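Local coordinates for topoisomerase I-like protein (Leishmania donovani, PDB 2B9S) that probably relaxes supercoiled DNA as the large subunit of a heterodimeric type IB topoisomerase, whose small partner subunit supplies the tyrosine that attacks the DNA, at residues D[22-32]-D[184-195]. Numbering follows the deposited sequence.
Sequences WETLAHNGVLF and ITINIGETAEVP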
loop_
_atom_site.group_PDB
_atom_site.type_symbol
_atom_site.label_atom_id
_atom_site.label_comp_id
_atom_site.label_asym_id
_atom_site.label_seq_id
_atom_site.Cartn_x
_atom_site.Cartn_y
_atom_site.Cartn_z
ATOM N N TRP D 22 -22.519 1.707 9.035
ATOM C CA TRP D 22 -23.559 0.814 8.492
ATOM C C TRP D 22 -24.653 0.513 9.536
ATOM O O TRP D 22 -24.444 0.699 10.733
ATOM C CB TRP D 22 -22.968 -0.505 7.944
ATOM C CG TRP D 22 -22.061 -1.272 8.922
ATOM C CD1 TRP D 22 -20.700 -1.121 9.066
ATOM C CD2 TRP D 22 -22.443 -2.290 9.855
ATOM N NE1 TRP D 22 -20.226 -1.974 10.013
ATOM C CE2 TRP D 22 -21.266 -2.699 10.530
ATOM C CE3 TRP D 22 -23.662 -2.897 10.194
ATOM C CZ2 TRP D 22 -21.271 -3.703 11.528
ATOM C CZ3 TRP D 22 -23.669 -3.889 11.182
ATOM C CH2 TRP D 22 -22.481 -4.274 11.845
ATOM N N GLU D 23 -25.810 0.056 9.055
ATOM C CA GLU D 23 -26.939 -0.345 9.908
ATOM C C GLU D 23 -27.056 -1.849 9.920
ATOM O O GLU D 23 -27.341 -2.464 10.953
ATOM C CB GLU D 23 -28.251 0.286 9.416
ATOM C CG GLU D 23 -28.327 1.790 9.691
ATOM C CD GLU D 23 -28.131 2.130 11.174
ATOM O OE1 GLU D 23 -28.568 1.320 12.040
ATOM O OE2 GLU D 23 -27.544 3.207 11.464
ATOM N N THR D 24 -26.839 -2.437 8.751
ATOM C CA THR D 24 -26.844 -3.884 8.626
ATOM C C THR D 24 -25.639 -4.360 7.815
ATOM O O THR D 24 -25.216 -3.712 6.848
ATOM C CB THR D 24 -28.144 -4.419 7.966
ATOM O OG1 THR D 24 -28.304 -3.828 6.675
ATOM C CG2 THR D 24 -29.377 -4.140 8.831
ATOM N N LEU D 25 -25.112 -5.506 8.215
ATOM C CA LEU D 25 -24.010 -6.131 7.528
ATOM C C LEU D 25 -24.116 -7.649 7.586
ATOM O O LEU D 25 -24.151 -8.236 8.656
ATOM C CB LEU D 25 -22.670 -5.632 8.114
ATOM C CG LEU D 25 -21.340 -6.054 7.499
ATOM C CD1 LEU D 25 -21.288 -5.835 5.976
ATOM C CD2 LEU D 25 -20.209 -5.325 8.230
ATOM N N ALA D 26 -24.151 -8.264 6.414
ATOM C CA ALA D 26 -24.191 -9.704 6.267
ATOM C C ALA D 26 -23.093 -10.176 5.313
ATOM O O ALA D 26 -22.889 -9.595 4.242
ATOM C CB ALA D 26 -25.571 -10.146 5.746
ATOM N N HIS D 27 -22.394 -11.242 5.690
ATOM C CA HIS D 27 -21.338 -11.808 4.844
ATOM C C HIS D 27 -21.044 -13.222 5.292
ATOM O O HIS D 27 -21.462 -13.636 6.366
ATOM C CB HIS D 27 -20.057 -10.932 4.857
ATOM C CG HIS D 27 -19.405 -10.824 6.205
ATOM N ND1 HIS D 27 -18.480 -11.743 6.665
ATOM C CD2 HIS D 27 -19.556 -9.909 7.195
ATOM C CE1 HIS D 27 -18.098 -11.402 7.882
ATOM N NE2 HIS D 27 -18.730 -10.291 8.226
ATOM N N ASN D 28 -20.313 -13.951 4.459
ATOM C CA ASN D 28 -20.012 -15.361 4.688
ATOM C C ASN D 28 -18.610 -15.679 5.222
ATOM O O ASN D 28 -18.186 -16.831 5.170
ATOM C CB ASN D 28 -20.232 -16.124 3.377
ATOM C CG ASN D 28 -21.681 -16.099 2.931
ATOM O OD1 ASN D 28 -22.582 -16.370 3.722
ATOM N ND2 ASN D 28 -21.910 -15.781 1.677
ATOM N N GLY D 29 -17.901 -14.665 5.720
ATOM C CA GLY D 29 -16.563 -14.852 6.284
ATOM C C GLY D 29 -15.486 -14.967 5.226
ATOM O O GLY D 29 -15.528 -14.291 4.201
ATOM N N VAL D 30 -14.539 -15.862 5.459
ATOM C CA VAL D 30 -13.293 -15.889 4.696
ATOM C C VAL D 30 -13.005 -17.236 4.051
ATOM O O VAL D 30 -13.429 -18.269 4.559
ATOM C CB VAL D 30 -12.099 -15.476 5.599
ATOM C CG1 VAL D 30 -12.248 -14.001 6.028
ATOM C CG2 VAL D 30 -11.979 -16.400 6.824
ATOM N N LEU D 31 -12.286 -17.213 2.929
ATOM C CA LEU D 31 -11.842 -18.440 2.270
ATOM C C LEU D 31 -10.412 -18.784 2.712
ATOM O O LEU D 31 -9.460 -18.049 2.419
ATOM C CB LEU D 31 -11.980 -18.331 0.734
ATOM C CG LEU D 31 -11.639 -19.546 -0.172
ATOM C CD1 LEU D 31 -12.330 -20.840 0.258
ATOM C CD2 LEU D 31 -11.907 -19.281 -1.643
ATOM N N PHE D 32 -10.283 -19.889 3.439
ATOM C CA PHE D 32 -9.004 -20.403 3.930
ATOM C C PHE D 32 -8.305 -21.188 2.825
ATOM O O PHE D 32 -8.949 -22.005 2.163
ATOM C CB PHE D 32 -9.242 -21.370 5.097
ATOM C CG PHE D 32 -9.706 -20.711 6.359
ATOM C CD1 PHE D 32 -8.787 -20.151 7.246
ATOM C CD2 PHE D 32 -11.063 -20.673 6.685
ATOM C CE1 PHE D 32 -9.215 -19.537 8.430
ATOM C CE2 PHE D 32 -11.496 -20.066 7.865
ATOM C CZ PHE D 32 -10.570 -19.500 8.736
ATOM N N ILE D 184 -8.829 -15.254 13.829
ATOM C CA ILE D 184 -9.697 -14.332 13.077
ATOM C C ILE D 184 -10.902 -13.839 13.878
ATOM O O ILE D 184 -11.669 -14.629 14.447
ATOM C CB ILE D 184 -10.147 -14.962 11.736
ATOM C CG1 ILE D 184 -8.917 -15.237 10.866
ATOM C CG2 ILE D 184 -11.137 -14.054 10.975
ATOM C CD1 ILE D 184 -9.130 -16.257 9.769
ATOM N N THR D 185 -11.023 -12.514 13.935
ATOM C CA THR D 185 -12.171 -11.830 14.539
ATOM C C THR D 185 -13.124 -11.480 13.400
ATOM O O THR D 185 -12.724 -10.890 12.390
ATOM C CB THR D 185 -11.734 -10.558 15.325
ATOM O OG1 THR D 185 -10.830 -10.937 16.373
ATOM C CG2 THR D 185 -12.925 -9.838 15.959
ATOM N N ILE D 186 -14.378 -11.880 13.563
ATOM C CA ILE D 186 -15.437 -11.585 12.600
ATOM C C ILE D 186 -16.189 -10.331 13.044
ATOM O O ILE D 186 -16.578 -10.197 14.208
ATOM C CB ILE D 186 -16.385 -12.808 12.443
ATOM C CG1 ILE D 186 -15.645 -13.986 11.778
ATOM C CG2 ILE D 186 -17.654 -12.428 11.694
ATOM C CD1 ILE D 186 -15.495 -13.930 10.247
ATOM N N ASN D 187 -16.335 -9.384 12.120
ATOM C CA ASN D 187 -17.177 -8.210 12.351
ATOM C C ASN D 187 -18.387 -8.295 11.436
ATOM O O ASN D 187 -18.244 -8.331 10.209
ATOM C CB ASN D 187 -16.431 -6.900 12.097
ATOM C CG ASN D 187 -17.192 -5.692 12.611
ATOM O OD1 ASN D 187 -17.508 -5.617 13.782
ATOM N ND2 ASN D 187 -17.469 -4.741 11.738
ATOM N N ILE D 188 -19.569 -8.327 12.054
ATOM C CA ILE D 188 -20.836 -8.566 11.356
ATOM C C ILE D 188 -22.024 -7.904 12.102
ATOM O O ILE D 188 -21.871 -7.480 13.253
ATOM C CB ILE D 188 -21.036 -10.099 11.172
ATOM C CG1 ILE D 188 -21.947 -10.403 9.977
ATOM C CG2 ILE D 188 -21.386 -10.783 12.503
ATOM C CD1 ILE D 188 -21.920 -11.821 9.531
ATOM N N GLY D 189 -23.193 -7.814 11.457
ATOM C CA GLY D 189 -24.400 -7.273 12.114
ATOM C C GLY D 189 -24.954 -8.176 13.200
ATOM O O GLY D 189 -24.917 -9.394 13.070
ATOM N N GLU D 190 -25.473 -7.576 14.271
ATOM C CA GLU D 190 -26.107 -8.307 15.391
ATOM C C GLU D 190 -27.164 -9.342 14.963
ATOM O O GLU D 190 -27.335 -10.362 15.615
ATOM C CB GLU D 190 -26.812 -7.347 16.366
ATOM C CG GLU D 190 -26.114 -6.057 16.693
ATOM C CD GLU D 190 -26.328 -4.999 15.631
ATOM O OE1 GLU D 190 -27.343 -4.255 15.679
ATOM O OE2 GLU D 190 -25.463 -4.926 14.744
ATOM N N THR D 191 -27.897 -9.053 13.894
ATOM C CA THR D 191 -29.020 -9.891 13.483
ATOM C C THR D 191 -28.666 -10.775 12.294
ATOM O O THR D 191 -29.521 -11.518 11.812
ATOM C CB THR D 191 -30.293 -9.035 13.113
ATOM O OG1 THR D 191 -30.054 -8.273 11.917
ATOM C CG2 THR D 191 -30.684 -8.094 14.235
ATOM N N ALA D 192 -27.420 -10.695 11.816
ATOM C CA ALA D 192 -27.006 -11.481 10.650
ATOM C C ALA D 192 -26.723 -12.937 11.014
ATOM O O ALA D 192 -26.442 -13.262 12.173
ATOM C CB ALA D 192 -25.803 -10.863 9.961
ATOM N N GLU D 193 -26.809 -13.804 10.013
ATOM C CA GLU D 193 -26.269 -15.151 10.134
ATOM C C GLU D 193 -24.722 -15.116 10.244
ATOM O O GLU D 193 -24.046 -14.546 9.376
ATOM C CB GLU D 193 -26.700 -15.962 8.926
ATOM C CG GLU D 193 -26.867 -17.420 9.204
ATOM C CD GLU D 193 -27.415 -18.162 8.002
ATOM O OE1 GLU D 193 -28.368 -17.637 7.365
ATOM O OE2 GLU D 193 -26.886 -19.263 7.694
ATOM N N VAL D 194 -24.182 -15.703 11.315
ATOM C CA VAL D 194 -22.736 -15.730 11.558
ATOM C C VAL D 194 -22.067 -16.808 10.694
ATOM O O VAL D 194 -22.514 -17.956 10.701
ATOM C CB VAL D 194 -22.399 -15.945 13.075
ATOM C CG1 VAL D 194 -20.886 -16.091 13.305
ATOM C CG2 VAL D 194 -22.918 -14.787 13.919
ATOM N N PRO D 195 -21.000 -16.439 9.926
ATOM C CA PRO D 195 -20.203 -17.434 9.179
ATOM C C PRO D 195 -19.853 -18.633 10.059
ATOM O O PRO D 195 -19.515 -18.459 11.224
ATOM C CB PRO D 195 -18.932 -16.655 8.817
ATOM C CG PRO D 195 -19.351 -15.262 8.752
ATOM C CD PRO D 195 -20.490 -15.068 9.707
HETATM O O HOH W 1 -24.599 -13.139 7.086
#
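Trp22 brings the benzo end of its indole against the backbone at Ile188 and Gly189, with CH2 3.6 Å from Gly189 CA. The carbonyl O of Ile188 lies near the ring plane at its edge, and Leu25 CB, from the same segment, lies over one face near the rim. Leu25 makes the main-chain link: its O accepts a hydrogen bond from Gly189 N (3.0 Å, N-H...O angle 153°). This ties residues 22-32 to the first residue of the type I beta turn Gly189-Ala192, and Ala192, the last residue of the turn, sets its CB 3.4 Å from the same Leu25 O.

His27 carries the middle of the contact. With CG between the backbone N and carbonyl carbon (chi1 63°), the imidazole reaches across to residues 186-188 and is gripped at both nitrogens. His27 NE2 donates to Asn187 O (2.8 Å), approaching from above the carbonyl plane, while ND1 accepts from Gly29 N; both partners lie close to the ring plane, which should fix the ring's rotation. Ile188 CD1 lies over one face of the His27 ring, offset toward its rim, in a CH-pi contact 4.0 Å from the ring centroid. A water donates to His27 O and Glu193 O, bridging the backbones. Pro195 CG packs against Gly29 N, and farther along Val30 CG2 and Ile184 CD1 meet tip to tip, the latter also touching Phe32 CE1 (3.5 Å).

Within the DNA-binding fragment, the contact joins two sheets: strand 25-26 pairs with strand 142-145, whereas strand 185-187 lies between strands 205-207 and 216-219. Asn187 turns its amide to Asp209, Gln207 and Trp214, and Val30 and Ile184 both pack on Ala216 of strand 216-219.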